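Local coordinates for protein probable oxidoreductase (Pseudomonas aeruginosa, PDB 4B7X) that probably catalyses NADP(H)-dependent oxidation-reduction as a member of the medium-chain dehydrogenase/reductase family, with a substrate that is not established, at residues Gly198-Lys203 / Lys212-Lys217; Gln6-Tyr11 / Val102-Ile107; Ser128-Thr133 / Glu289-Met294. One frame throughout, in Å; residues are numbered along the deposited sequence.

Contact 1 of 3, residues Gly198-Lys203 / Lys212-Lys217. With NAP (NADP nicotinamide-adenine-dinucleotide phosphate), chain T.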
loop_
_atom_site.group_PDB
_atom_site.type_symbol
_atom_site.label_atom_id
_atom_site.label_comp_id
_atom_site.label_asym_id
_atom_site.label_seq_id
_atom_site.Cartn_x
_atom_site.Cartn_y
_atom_site.Cartn_z
ATOM N N GLY H 198 12.716 19.941 9.827
ATOM C CA GLY H 198 13.856 19.097 10.167
ATOM C C GLY H 198 14.419 18.378 8.957
ATOM O O GLY H 198 13.784 18.327 7.892
ATOM N N ALA H 199 15.615 17.819 9.115
ATOM C CA ALA H 199 16.260 17.084 8.036
ATOM C C ALA H 199 17.053 15.936 8.601
ATOM O O ALA H 199 17.560 16.024 9.717
ATOM C CB ALA H 199 17.154 17.999 7.216
ATOM N N ILE H 200 17.132 14.845 7.848
ATOM C CA ILE H 200 17.957 13.697 8.226
ATOM C C ILE H 200 18.918 13.381 7.076
ATOM O O ILE H 200 18.494 13.123 5.948
ATOM C CB ILE H 200 17.113 12.449 8.597
ATOM C CG1 ILE H 200 16.160 12.738 9.767
ATOM C CG2 ILE H 200 18.005 11.259 8.933
ATOM C CD1 ILE H 200 15.092 11.676 9.960
ATOM N N ASP H 201 20.213 13.424 7.377
ATOM C CA ASP H 201 21.270 13.110 6.426
ATOM C C ASP H 201 21.543 11.608 6.435
ATOM O O ASP H 201 22.319 11.117 7.255
ATOM C CB ASP H 201 22.534 13.898 6.795
ATOM C CG ASP H 201 23.628 13.827 5.731
ATOM O OD1 ASP H 201 23.562 12.968 4.821
ATOM O OD2 ASP H 201 24.577 14.636 5.828
ATOM N N TYR H 202 20.912 10.881 5.510
ATOM C CA TYR H 202 21.042 9.421 5.464
ATOM C C TYR H 202 22.479 8.969 5.155
ATOM O O TYR H 202 22.851 7.820 5.413
ATOM C CB TYR H 202 20.039 8.804 4.475
ATOM C CG TYR H 202 20.416 8.953 3.007
ATOM C CD1 TYR H 202 21.228 8.002 2.375
ATOM C CD2 TYR H 202 19.957 10.031 2.249
ATOM C CE1 TYR H 202 21.580 8.127 1.038
ATOM C CE2 TYR H 202 20.301 10.164 0.910
ATOM C CZ TYR H 202 21.117 9.212 0.313
ATOM O OH TYR H 202 21.474 9.327 -1.012
ATOM N N LYS H 203 23.282 9.870 4.594
ATOM C CA LYS H 203 24.668 9.541 4.257
ATOM C C LYS H 203 25.592 9.584 5.474
ATOM O O LYS H 203 26.579 8.854 5.524
ATOM C CB LYS H 203 25.194 10.451 3.140
ATOM C CG LYS H 203 24.868 9.975 1.726
ATOM C CD LYS H 203 25.084 11.095 0.715
ATOM C CE LYS H 203 24.601 10.722 -0.684
ATOM N NZ LYS H 203 24.564 11.912 -1.586
ATOM N N LYS H 212 13.495 8.583 14.876
ATOM C CA LYS H 212 13.178 8.616 16.305
ATOM C C LYS H 212 13.288 10.035 16.858
ATOM O O LYS H 212 12.413 10.478 17.592
ATOM C CB LYS H 212 14.080 7.653 17.097
ATOM C CG LYS H 212 13.729 7.559 18.583
ATOM C CD LYS H 212 14.103 6.219 19.207
ATOM C CE LYS H 212 15.437 6.273 19.931
ATOM N NZ LYS H 212 15.567 5.139 20.892
ATOM N N ARG H 213 14.348 10.749 16.481
ATOM C CA ARG H 213 14.514 12.144 16.885
ATOM C C ARG H 213 13.441 13.048 16.302
ATOM O O ARG H 213 12.834 13.844 17.023
ATOM C CB ARG H 213 15.872 12.685 16.462
ATOM C CG ARG H 213 15.961 14.203 16.588
ATOM C CD ARG H 213 17.335 14.733 16.218
ATOM N NE ARG H 213 17.484 14.930 14.784
ATOM C CZ ARG H 213 18.244 14.176 13.998
ATOM N NH1 ARG H 213 18.935 13.157 14.505
ATOM N NH2 ARG H 213 18.318 14.448 12.700
ATOM N N GLU H 214 13.222 12.926 14.996
ATOM C CA GLU H 214 12.404 13.893 14.251
ATOM C C GLU H 214 10.901 13.578 14.242
ATOM O O GLU H 214 10.080 14.498 14.096
ATOM C CB GLU H 214 12.944 14.041 12.823
ATOM C CG GLU H 214 14.322 14.690 12.747
ATOM C CD GLU H 214 14.291 16.197 12.944
ATOM O OE1 GLU H 214 13.198 16.806 12.825
ATOM O OE2 GLU H 214 15.370 16.775 13.209
ATOM N N CYS H 215 10.567 12.297 14.427
ATOM C CA CYS H 215 9.168 11.816 14.480
ATOM C C CYS H 215 8.899 10.920 15.704
ATOM O O CYS H 215 8.639 9.706 15.555
ATOM C CB CYS H 215 8.807 11.044 13.207
ATOM S SG CYS H 215 9.565 11.687 11.703
ATOM N N PRO H 216 8.938 11.514 16.921
ATOM C CA PRO H 216 8.803 10.716 18.140
ATOM C C PRO H 216 7.429 10.067 18.271
ATOM O O PRO H 216 7.325 8.976 18.842
ATOM C CB PRO H 216 9.017 11.738 19.260
ATOM C CG PRO H 216 8.624 13.048 18.665
ATOM C CD PRO H 216 8.996 12.962 17.209
ATOM N N LYS H 217 6.397 10.727 17.744
ATOM C CA LYS H 217 5.026 10.210 17.783
ATOM C C LYS H 217 4.581 9.609 16.429
ATOM O O LYS H 217 3.385 9.494 16.136
ATOM C CB LYS H 217 4.058 11.303 18.264
ATOM C CG LYS H 217 2.690 10.798 18.712
ATOM C CD LYS H 217 2.781 9.747 19.817
ATOM C CE LYS H 217 1.609 8.772 19.773
ATOM N NZ LYS H 217 0.305 9.424 20.082
HETATM P PA NAP T . 15.539 14.339 -7.966
HETATM O O1A NAP T . 15.499 15.930 -8.167
HETATM O O2A NAP T . 14.992 13.965 -6.638
HETATM O O5B NAP T . 17.014 13.802 -8.224
HETATM C C5B NAP T . 17.303 12.454 -7.824
HETATM C C4B NAP T . 17.709 12.390 -6.340
HETATM O O4B NAP T . 17.545 11.032 -5.890
HETATM C C3B NAP T . 19.218 12.649 -6.186
HETATM O O3B NAP T . 19.465 14.067 -6.035
HETATM C C2B NAP T . 19.549 11.912 -4.898
HETATM O O2B NAP T . 19.321 12.802 -3.827
HETATM C C1B NAP T . 18.464 10.846 -4.769
HETATM N N9A NAP T . 19.036 9.503 -4.857
HETATM C C8A NAP T . 19.557 8.932 -5.951
HETATM N N7A NAP T . 19.959 7.693 -5.650
HETATM C C5A NAP T . 19.682 7.482 -4.366
HETATM C C6A NAP T . 19.868 6.411 -3.513
HETATM N N6A NAP T . 20.428 5.297 -3.962
HETATM N N1A NAP T . 19.478 6.511 -2.233
HETATM C C2A NAP T . 18.912 7.622 -1.781
HETATM N N3A NAP T . 18.712 8.673 -2.565
HETATM C C4A NAP T . 19.092 8.627 -3.860
HETATM O O3 NAP T . 14.627 13.686 -9.122
HETATM P PN NAP T . 13.044 13.975 -9.148
HETATM O O1N NAP T . 12.739 14.426 -10.514
HETATM O O2N NAP T . 12.610 14.829 -8.010
HETATM O O5D NAP T . 12.558 12.470 -8.952
HETATM C C5D NAP T . 12.295 11.953 -7.655
HETATM C C4D NAP T . 11.472 10.648 -7.707
HETATM O O4D NAP T . 10.125 10.871 -8.227
HETATM C C3D NAP T . 12.115 9.591 -8.604
HETATM O O3D NAP T . 11.918 8.359 -7.947
HETATM C C2D NAP T . 11.274 9.624 -9.885
HETATM O O2D NAP T . 11.285 8.342 -10.542
HETATM C C1D NAP T . 9.901 9.887 -9.302
HETATM N N1N NAP T . 8.903 10.465 -10.216
HETATM C C2N NAP T . 7.658 9.838 -10.243
HETATM C C3N NAP T . 6.646 10.310 -11.064
HETATM C C7N NAP T . 5.295 9.574 -11.043
HETATM O O7N NAP T . 4.331 10.017 -11.655
HETATM N N7N NAP T . 5.244 8.489 -10.262
HETATM C C4N NAP T . 6.882 11.443 -11.851
HETATM C C5N NAP T . 8.129 12.086 -11.821
HETATM C C6N NAP T . 9.146 11.605 -11.003
HETATM P P2B NAP T . 20.324 12.830 -2.569
HETATM O O1X NAP T . 20.585 11.296 -2.165
HETATM O O2X NAP T . 21.716 13.413 -3.150
HETATM O O3X NAP T . 19.767 13.673 -1.501
#

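Contact 2 of 3, residues Gln6-Tyr11 / Val102-Ile107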
loop_
_atom_site.group_PDB
_atom_site.type_symbol
_atom_site.label_atom_id
_atom_site.label_comp_id
_atom_site.label_asym_id
_atom_site.label_seq_id
_atom_site.Cartn_x
_atom_site.Cartn_y
_atom_site.Cartn_z
ATOM N N GLN H 6 19.483 22.209 -42.644
ATOM C CA GLN H 6 19.426 22.178 -41.154
ATOM C C GLN H 6 19.572 20.748 -40.629
ATOM O O GLN H 6 18.886 19.820 -41.096
ATOM C CB GLN H 6 18.135 22.834 -40.632
ATOM C CG GLN H 6 17.990 22.887 -39.109
ATOM C CD GLN H 6 18.957 23.848 -38.428
ATOM O OE1 GLN H 6 18.995 25.043 -38.739
ATOM N NE2 GLN H 6 19.740 23.329 -37.488
ATOM N N ILE H 7 20.479 20.586 -39.664
ATOM C CA ILE H 7 20.713 19.293 -39.012
ATOM C C ILE H 7 20.019 19.207 -37.648
ATOM O O ILE H 7 20.012 20.163 -36.856
ATOM C CB ILE H 7 22.226 18.920 -38.932
ATOM C CG1 ILE H 7 22.580 17.837 -39.956
ATOM C CG2 ILE H 7 22.606 18.365 -37.566
ATOM C CD1 ILE H 7 22.464 18.267 -41.398
ATOM N N ASN H 8 19.413 18.049 -37.409
ATOM C CA ASN H 8 18.798 17.749 -36.138
ATOM C C ASN H 8 19.605 16.656 -35.441
ATOM O O ASN H 8 19.587 15.487 -35.833
ATOM C CB ASN H 8 17.320 17.371 -36.331
ATOM C CG ASN H 8 16.621 17.001 -35.026
ATOM O OD1 ASN H 8 16.896 17.562 -33.957
ATOM N ND2 ASN H 8 15.704 16.045 -35.116
ATOM N N ARG H 9 20.352 17.062 -34.422
ATOM C CA ARG H 9 21.109 16.114 -33.614
ATOM C C ARG H 9 20.164 15.367 -32.672
ATOM O O ARG H 9 19.238 15.954 -32.115
ATOM C CB ARG H 9 22.191 16.827 -32.807
ATOM C CG ARG H 9 23.208 17.597 -33.638
ATOM C CD ARG H 9 24.130 18.398 -32.731
ATOM N NE ARG H 9 23.390 19.380 -31.934
ATOM C CZ ARG H 9 23.857 19.970 -30.836
ATOM N NH1 ARG H 9 25.074 19.691 -30.389
ATOM N NH2 ARG H 9 23.102 20.847 -30.184
ATOM N N GLN H 10 20.408 14.070 -32.502
ATOM C CA GLN H 10 19.558 13.236 -31.661
ATOM C C GLN H 10 20.314 12.093 -31.009
ATOM O O GLN H 10 21.134 11.426 -31.646
ATOM C CB GLN H 10 18.357 12.701 -32.456
ATOM C CG GLN H 10 18.707 11.983 -33.753
ATOM C CD GLN H 10 17.486 11.649 -34.583
ATOM O OE1 GLN H 10 16.603 12.480 -34.771
ATOM N NE2 GLN H 10 17.427 10.420 -35.080
ATOM N N TYR H 11 20.042 11.874 -29.726
ATOM C CA TYR H 11 20.525 10.672 -29.067
ATOM C C TYR H 11 19.507 9.563 -29.264
ATOM O O TYR H 11 18.321 9.731 -28.973
ATOM C CB TYR H 11 20.805 10.914 -27.582
ATOM C CG TYR H 11 22.221 11.377 -27.280
ATOM C CD1 TYR H 11 23.303 10.520 -27.454
ATOM C CD2 TYR H 11 22.473 12.665 -26.797
ATOM C CE1 TYR H 11 24.597 10.933 -27.175
ATOM C CE2 TYR H 11 23.765 13.089 -26.518
ATOM C CZ TYR H 11 24.821 12.218 -26.712
ATOM O OH TYR H 11 26.110 12.610 -26.434
ATOM N N VAL H 102 15.328 13.571 -26.927
ATOM C CA VAL H 102 16.700 14.037 -26.768
ATOM C C VAL H 102 17.301 14.396 -28.139
ATOM O O VAL H 102 18.069 13.641 -28.702
ATOM C CB VAL H 102 17.549 13.004 -25.994
ATOM C CG1 VAL H 102 18.939 13.553 -25.680
ATOM C CG2 VAL H 102 16.848 12.636 -24.691
ATOM N N GLN H 103 16.932 15.571 -28.646
ATOM C CA GLN H 103 17.238 16.014 -30.023
ATOM C C GLN H 103 17.054 17.539 -30.123
ATOM O O GLN H 103 16.424 18.145 -29.257
ATOM C CB GLN H 103 16.314 15.308 -31.027
ATOM C CG GLN H 103 14.829 15.521 -30.745
ATOM C CD GLN H 103 13.915 14.755 -31.683
ATOM O OE1 GLN H 103 14.320 14.336 -32.768
ATOM N NE2 GLN H 103 12.655 14.582 -31.269
ATOM N N ASP H 104 17.589 18.164 -31.171
ATOM C CA ASP H 104 17.422 19.616 -31.348
ATOM C C ASP H 104 16.003 20.022 -31.679
ATOM O O ASP H 104 15.567 21.116 -31.306
ATOM C CB ASP H 104 18.310 20.146 -32.471
ATOM C CG ASP H 104 19.756 20.163 -32.105
ATOM O OD1 ASP H 104 20.111 20.877 -31.142
ATOM O OD2 ASP H 104 20.532 19.478 -32.803
ATOM N N TYR H 105 15.303 19.153 -32.409
ATOM C CA TYR H 105 14.010 19.496 -32.981
ATOM C C TYR H 105 13.021 18.363 -32.862
ATOM O O TYR H 105 13.341 17.218 -33.204
ATOM C CB TYR H 105 14.162 19.825 -34.463
ATOM C CG TYR H 105 14.921 21.084 -34.738
ATOM C CD1 TYR H 105 14.288 22.319 -34.690
ATOM C CD2 TYR H 105 16.272 21.044 -35.064
ATOM C CE1 TYR H 105 14.981 23.487 -34.952
ATOM C CE2 TYR H 105 16.978 22.204 -35.325
ATOM C CZ TYR H 105 16.328 23.419 -35.260
ATOM O OH TYR H 105 17.019 24.576 -35.500
ATOM N N PHE H 106 11.815 18.700 -32.402
ATOM C CA PHE H 106 10.693 17.752 -32.387
ATOM C C PHE H 106 9.782 17.936 -33.588
ATOM O O PHE H 106 9.383 19.055 -33.900
ATOM C CB PHE H 106 9.854 17.900 -31.116
ATOM C CG PHE H 106 8.585 17.075 -31.120
ATOM C CD1 PHE H 106 8.626 15.702 -30.870
ATOM C CD2 PHE H 106 7.347 17.671 -31.371
ATOM C CE1 PHE H 106 7.461 14.941 -30.868
ATOM C CE2 PHE H 106 6.177 16.917 -31.370
ATOM C CZ PHE H 106 6.235 15.551 -31.109
ATOM N N ILE H 107 9.447 16.822 -34.230
ATOM C CA ILE H 107 8.402 16.760 -35.254
ATOM C C ILE H 107 7.423 15.637 -34.902
ATOM O O ILE H 107 7.841 14.481 -34.751
ATOM C CB ILE H 107 8.995 16.488 -36.654
ATOM C CG1 ILE H 107 9.876 17.666 -37.086
ATOM C CG2 ILE H 107 7.887 16.186 -37.667
ATOM C CD1 ILE H 107 10.611 17.461 -38.389
#

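Contact 3 of 3, residues Ser128-Thr133 / Glu289-Met294. With NAP (NADP nicotinamide-adenine-dinucleotide phosphate), chain T.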
loop_
_atom_site.group_PDB
_atom_site.type_symbol
_atom_site.label_atom_id
_atom_site.label_comp_id
_atom_site.label_asym_id
_atom_site.label_seq_id
_atom_site.Cartn_x
_atom_site.Cartn_y
_atom_site.Cartn_z
ATOM N N SER H 128 10.030 22.177 -13.932
ATOM C CA SER H 128 10.132 21.857 -12.508
ATOM C C SER H 128 8.817 22.164 -11.805
ATOM O O SER H 128 7.817 21.529 -12.094
ATOM C CB SER H 128 11.307 22.597 -11.854
ATOM O OG SER H 128 11.179 23.999 -12.002
ATOM N N ALA H 129 8.829 23.158 -10.917
ATOM C CA ALA H 129 7.661 23.553 -10.140
ATOM C C ALA H 129 6.433 23.841 -10.990
ATOM O O ALA H 129 5.315 23.544 -10.573
ATOM C CB ALA H 129 7.983 24.750 -9.259
ATOM N N LEU H 130 6.642 24.413 -12.177
ATOM C CA LEU H 130 5.543 24.683 -13.104
ATOM C C LEU H 130 5.528 23.674 -14.252
ATOM O O LEU H 130 5.025 23.934 -15.348
ATOM C CB LEU H 130 5.587 26.129 -13.610
ATOM C CG LEU H 130 5.155 27.213 -12.618
ATOM C CD1 LEU H 130 5.154 28.587 -13.280
ATOM C CD2 LEU H 130 3.788 26.931 -12.009
ATOM N N GLY H 131 6.086 22.511 -13.983
ATOM C CA GLY H 131 6.084 21.425 -14.942
ATOM C C GLY H 131 5.748 20.100 -14.291
ATOM O O GLY H 131 5.081 20.033 -13.242
ATOM N N MET H 132 6.240 19.046 -14.923
ATOM C CA MET H 132 5.934 17.678 -14.561
ATOM C C MET H 132 6.263 17.332 -13.094
ATOM O O MET H 132 5.445 16.704 -12.396
ATOM C CB MET H 132 6.669 16.758 -15.534
ATOM C CG MET H 132 6.327 15.290 -15.414
ATOM S SD MET H 132 7.278 14.498 -14.114
ATOM C CE MET H 132 8.933 14.412 -14.797
ATOM N N THR H 133 7.454 17.733 -12.638
ATOM C CA THR H 133 7.920 17.404 -11.279
ATOM C C THR H 133 7.070 18.137 -10.241
ATOM O O THR H 133 6.702 17.578 -9.200
ATOM C CB THR H 133 9.434 17.700 -11.061
ATOM O OG1 THR H 133 9.702 19.083 -11.282
ATOM C CG2 THR H 133 10.321 16.877 -11.992
ATOM N N GLU H 289 -5.478 23.797 -13.308
ATOM C CA GLU H 289 -5.792 24.196 -11.932
ATOM C C GLU H 289 -4.607 23.984 -10.990
ATOM O O GLU H 289 -4.429 24.739 -10.039
ATOM C CB GLU H 289 -7.012 23.453 -11.395
ATOM C CG GLU H 289 -8.196 23.403 -12.355
ATOM C CD GLU H 289 -8.284 22.082 -13.107
ATOM O OE1 GLU H 289 -8.816 21.107 -12.525
ATOM O OE2 GLU H 289 -7.818 22.022 -14.268
ATOM N N GLY H 290 -3.810 22.950 -11.261
ATOM C CA GLY H 290 -2.591 22.678 -10.504
ATOM C C GLY H 290 -1.528 23.721 -10.787
ATOM O O GLY H 290 -0.975 24.330 -9.865
ATOM N N LEU H 291 -1.265 23.939 -12.070
ATOM C CA LEU H 291 -0.293 24.929 -12.510
ATOM C C LEU H 291 -0.678 26.334 -12.073
ATOM O O LEU H 291 0.188 27.136 -11.734
ATOM C CB LEU H 291 -0.116 24.874 -14.030
ATOM C CG LEU H 291 0.603 23.626 -14.537
ATOM C CD1 LEU H 291 0.604 23.551 -16.060
ATOM C CD2 LEU H 291 2.015 23.586 -13.976
ATOM N N LYS H 292 -1.972 26.627 -12.065
ATOM C CA LYS H 292 -2.441 27.937 -11.643
ATOM C C LYS H 292 -2.148 28.170 -10.159
ATOM O O LYS H 292 -1.546 29.178 -9.804
ATOM C CB LYS H 292 -3.930 28.126 -11.955
ATOM C CG LYS H 292 -4.410 29.563 -11.847
ATOM C CD LYS H 292 -5.924 29.627 -11.780
ATOM C CE LYS H 292 -6.386 30.977 -11.266
ATOM N NZ LYS H 292 -7.803 30.919 -10.821
ATOM N N GLU H 293 -2.546 27.233 -9.300
ATOM C CA GLU H 293 -2.341 27.407 -7.860
ATOM C C GLU H 293 -0.863 27.444 -7.478
ATOM O O GLU H 293 -0.458 28.260 -6.648
ATOM C CB GLU H 293 -3.088 26.360 -7.038
ATOM C CG GLU H 293 -3.409 26.861 -5.639
ATOM C CD GLU H 293 -4.110 25.839 -4.771
ATOM O OE1 GLU H 293 -3.876 24.617 -4.962
ATOM O OE2 GLU H 293 -4.893 26.269 -3.889
ATOM N N MET H 294 -0.068 26.576 -8.103
ATOM C CA MET H 294 1.381 26.548 -7.917
ATOM C C MET H 294 1.999 27.899 -8.257
ATOM O O MET H 294 2.833 28.406 -7.504
ATOM C CB MET H 294 2.004 25.453 -8.781
ATOM C CG MET H 294 3.496 25.221 -8.579
ATOM S SD MET H 294 3.995 24.550 -6.973
ATOM C CE MET H 294 2.959 23.095 -6.826
HETATM P PA NAP T . 15.539 14.339 -7.966
HETATM O O1A NAP T . 15.499 15.930 -8.167
HETATM O O2A NAP T . 14.992 13.965 -6.638
HETATM O O5B NAP T . 17.014 13.802 -8.224
HETATM C C5B NAP T . 17.303 12.454 -7.824
HETATM C C4B NAP T . 17.709 12.390 -6.340
HETATM O O4B NAP T . 17.545 11.032 -5.890
HETATM C C3B NAP T . 19.218 12.649 -6.186
HETATM O O3B NAP T . 19.465 14.067 -6.035
HETATM C C2B NAP T . 19.549 11.912 -4.898
HETATM O O2B NAP T . 19.321 12.802 -3.827
HETATM C C1B NAP T . 18.464 10.846 -4.769
HETATM N N9A NAP T . 19.036 9.503 -4.857
HETATM C C8A NAP T . 19.557 8.932 -5.951
HETATM N N7A NAP T . 19.959 7.693 -5.650
HETATM C C5A NAP T . 19.682 7.482 -4.366
HETATM C C6A NAP T . 19.868 6.411 -3.513
HETATM N N6A NAP T . 20.428 5.297 -3.962
HETATM N N1A NAP T . 19.478 6.511 -2.233
HETATM C C2A NAP T . 18.912 7.622 -1.781
HETATM N N3A NAP T . 18.712 8.673 -2.565
HETATM C C4A NAP T . 19.092 8.627 -3.860
HETATM O O3 NAP T . 14.627 13.686 -9.122
HETATM P PN NAP T . 13.044 13.975 -9.148
HETATM O O1N NAP T . 12.739 14.426 -10.514
HETATM O O2N NAP T . 12.610 14.829 -8.010
HETATM O O5D NAP T . 12.558 12.470 -8.952
HETATM C C5D NAP T . 12.295 11.953 -7.655
HETATM C C4D NAP T . 11.472 10.648 -7.707
HETATM O O4D NAP T . 10.125 10.871 -8.227
HETATM C C3D NAP T . 12.115 9.591 -8.604
HETATM O O3D NAP T . 11.918 8.359 -7.947
HETATM C C2D NAP T . 11.274 9.624 -9.885
HETATM O O2D NAP T . 11.285 8.342 -10.542
HETATM C C1D NAP T . 9.901 9.887 -9.302
HETATM N N1N NAP T . 8.903 10.465 -10.216
HETATM C C2N NAP T . 7.658 9.838 -10.243
HETATM C C3N NAP T . 6.646 10.310 -11.064
HETATM C C7N NAP T . 5.295 9.574 -11.043
HETATM O O7N NAP T . 4.331 10.017 -11.655
HETATM N N7N NAP T . 5.244 8.489 -10.262
HETATM C C4N NAP T . 6.882 11.443 -11.851
HETATM C C5N NAP T . 8.129 12.086 -11.821
HETATM C C6N NAP T . 9.146 11.605 -11.003
HETATM P P2B NAP T . 20.324 12.830 -2.569
HETATM O O1X NAP T . 20.585 11.296 -2.165
HETATM O O2X NAP T . 21.716 13.413 -3.150
HETATM O O3X NAP T . 19.767 13.673 -1.501
#

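Contact 1 of 3, residues Gly198-Lys203 / Lys212-Lys217
Gly198, at the start of strand 198-201, faces Glu214 at the end of helix 207-214, and their CA atoms are the nearest across the contact at 6.8 Å. The strand is the outermost strand on one side of the parallel sheet of the Rossmann-type coenzyme domain, and the helix leads out of it in a right-handed beta-alpha-beta crossover to strand 219-224. Strand and helix meet through Gly198, Ile200 and Glu214, mainly by packing. Glu214 bends at chi2 (-77°), which lays its carboxylate against the backbone, with OE1 3.6 Å from Gly198 CA. Farther along, Ile200 CG1 lies 4.0 Å from Glu214 CG, the two side chains passing in opposite directions, while Leu207 and Leu211 of the same helix also touch Ile200. Beyond the strand, Tyr202 OH is hydrogen-bonded to O1X of the NADP 2'-phosphate, though the modelled separation is very short and its exact value doubtful. Lys203 NZ stands 3.6 Å from O2X of that phosphate, consistent with a preference for NADP. On the exposed side of the helix, Arg213 is paired with Glu205 through NH1 and presents the edge of its guanidinium to Ala199 O; its NE donates to Glu214 OE2 at 3.2 Å, on the anti side of the carboxylate.

Contact 2 of 3, residues Gln6-Tyr11 / Val102-Ile107
Arg9 grips Asp104 side-on: NE donates to OD2 at 3.0 Å and NH2 to OD1 at 3.1 Å, both through syn lone pairs, with guanidinium and carboxylate planes only 14° apart. OD2 also accepts Arg9 N at 2.9 Å, on its anti side, so one oxygen ties down both side chain and backbone. Next to this pair, Asn8, with CG anti to the backbone N (chi1 178°), reaches across to the other segment. Its OD1 takes Tyr105 N at 2.7 Å from above the carbonyl plane, and its ND2 donates to Gln103 OE1 at 3.2 Å. The backbones run antiparallel, with a single bridge at Gln10 and Gln103; farther on, Tyr11 N meets Val102 O at 2.8 Å, and Tyr11 CB packs on Val102 CG1. In the second shell, Glu314 takes Arg9 NH1 in a further salt bridge and Tyr11 OH on its backbone oxygen, while Leu100 O holds Gln103 NE2, positioning the amide that receives Asn8. Side-chain and backbone bonds thus together join the first strand of the GroES-like domain to the approach to strand 105-108. The two-nitrogen grip, with Arg9 N added on OD2, probably favours the ionised form of buried Asp104.

Contact 3 of 3, residues Ser128-Thr133 / Glu289-Met294
Leu130 and Leu291 meet where a type I beta turn, Ser128 to Gly131, leads into helix 132-145 and lies against helix 287-299. Gly131 occupies the N-cap position of the first helix, and the turn is closed by Gly131 N donating to Ser128 O at 2.7 Å. No hydrogen bond crosses between the segments; the tight part consists of aliphatic carbons pressed on carbonyl oxygens. The two leucines do this reciprocally, Leu291 CD2 lying 3.3 Å from Leu130 O and Leu130 CD2 3.6 Å from Leu291 O. Beside them, Met294 has CG anti to its own N (chi1 -174°) and places that carbon 3.2 Å from Ala129 O and 3.8 Å from Leu130 CD2. The thioether side chain continues into a buried layer with Val165 and Ile169 of helix 161-172 and Tyr138 of helix 132-145.

Packing is looser where the leucine methyls face each other, the two CD2 atoms of Leu130 and Leu291 being 4.3 Å apart, and Leu291 is still partly exposed. On the outward side of helix 287-299 Lys292 is exposed, its CB directed away from the turn; the CB of Glu293 is also directed away, and its OE1 is hydrogen-bonded to Tyr138 OH.

Past the turn the chain reaches the coenzyme. Thr133 CG2 approaches the nicotinamide-side phosphate, and Met132, which also touches Asp51 and Val280, lies at the nicotinamide ring. The turn therefore connects a packed helix-loop junction to the reactive end of NADP. Bends at chi2 and chi3 of Met132 carry its SD to the ring, 3.4 Å from C5N and 3.8 Å from C4N, the hydride-carrying carbon in this class of coenzyme.

Overall arrangement
Contacts 1 and 3 both touch the same NADP but at different ends: contact 1 reaches the 2'-phosphate of the adenosine half, contact 3 the nicotinamide. Their centres are 28 Å apart and their nearest atoms about 17 Å, so the extended coenzyme spans the gap between them. In sequence, both segments of contact 1 fall between the two segments of contact 3. Contact 2 closes earlier in the chain, in the GroES-like part, on the opposite side of the chain's centre from contact 1, 45 Å between centres. It is closer to contact 3, about 13 Å at the nearest atoms.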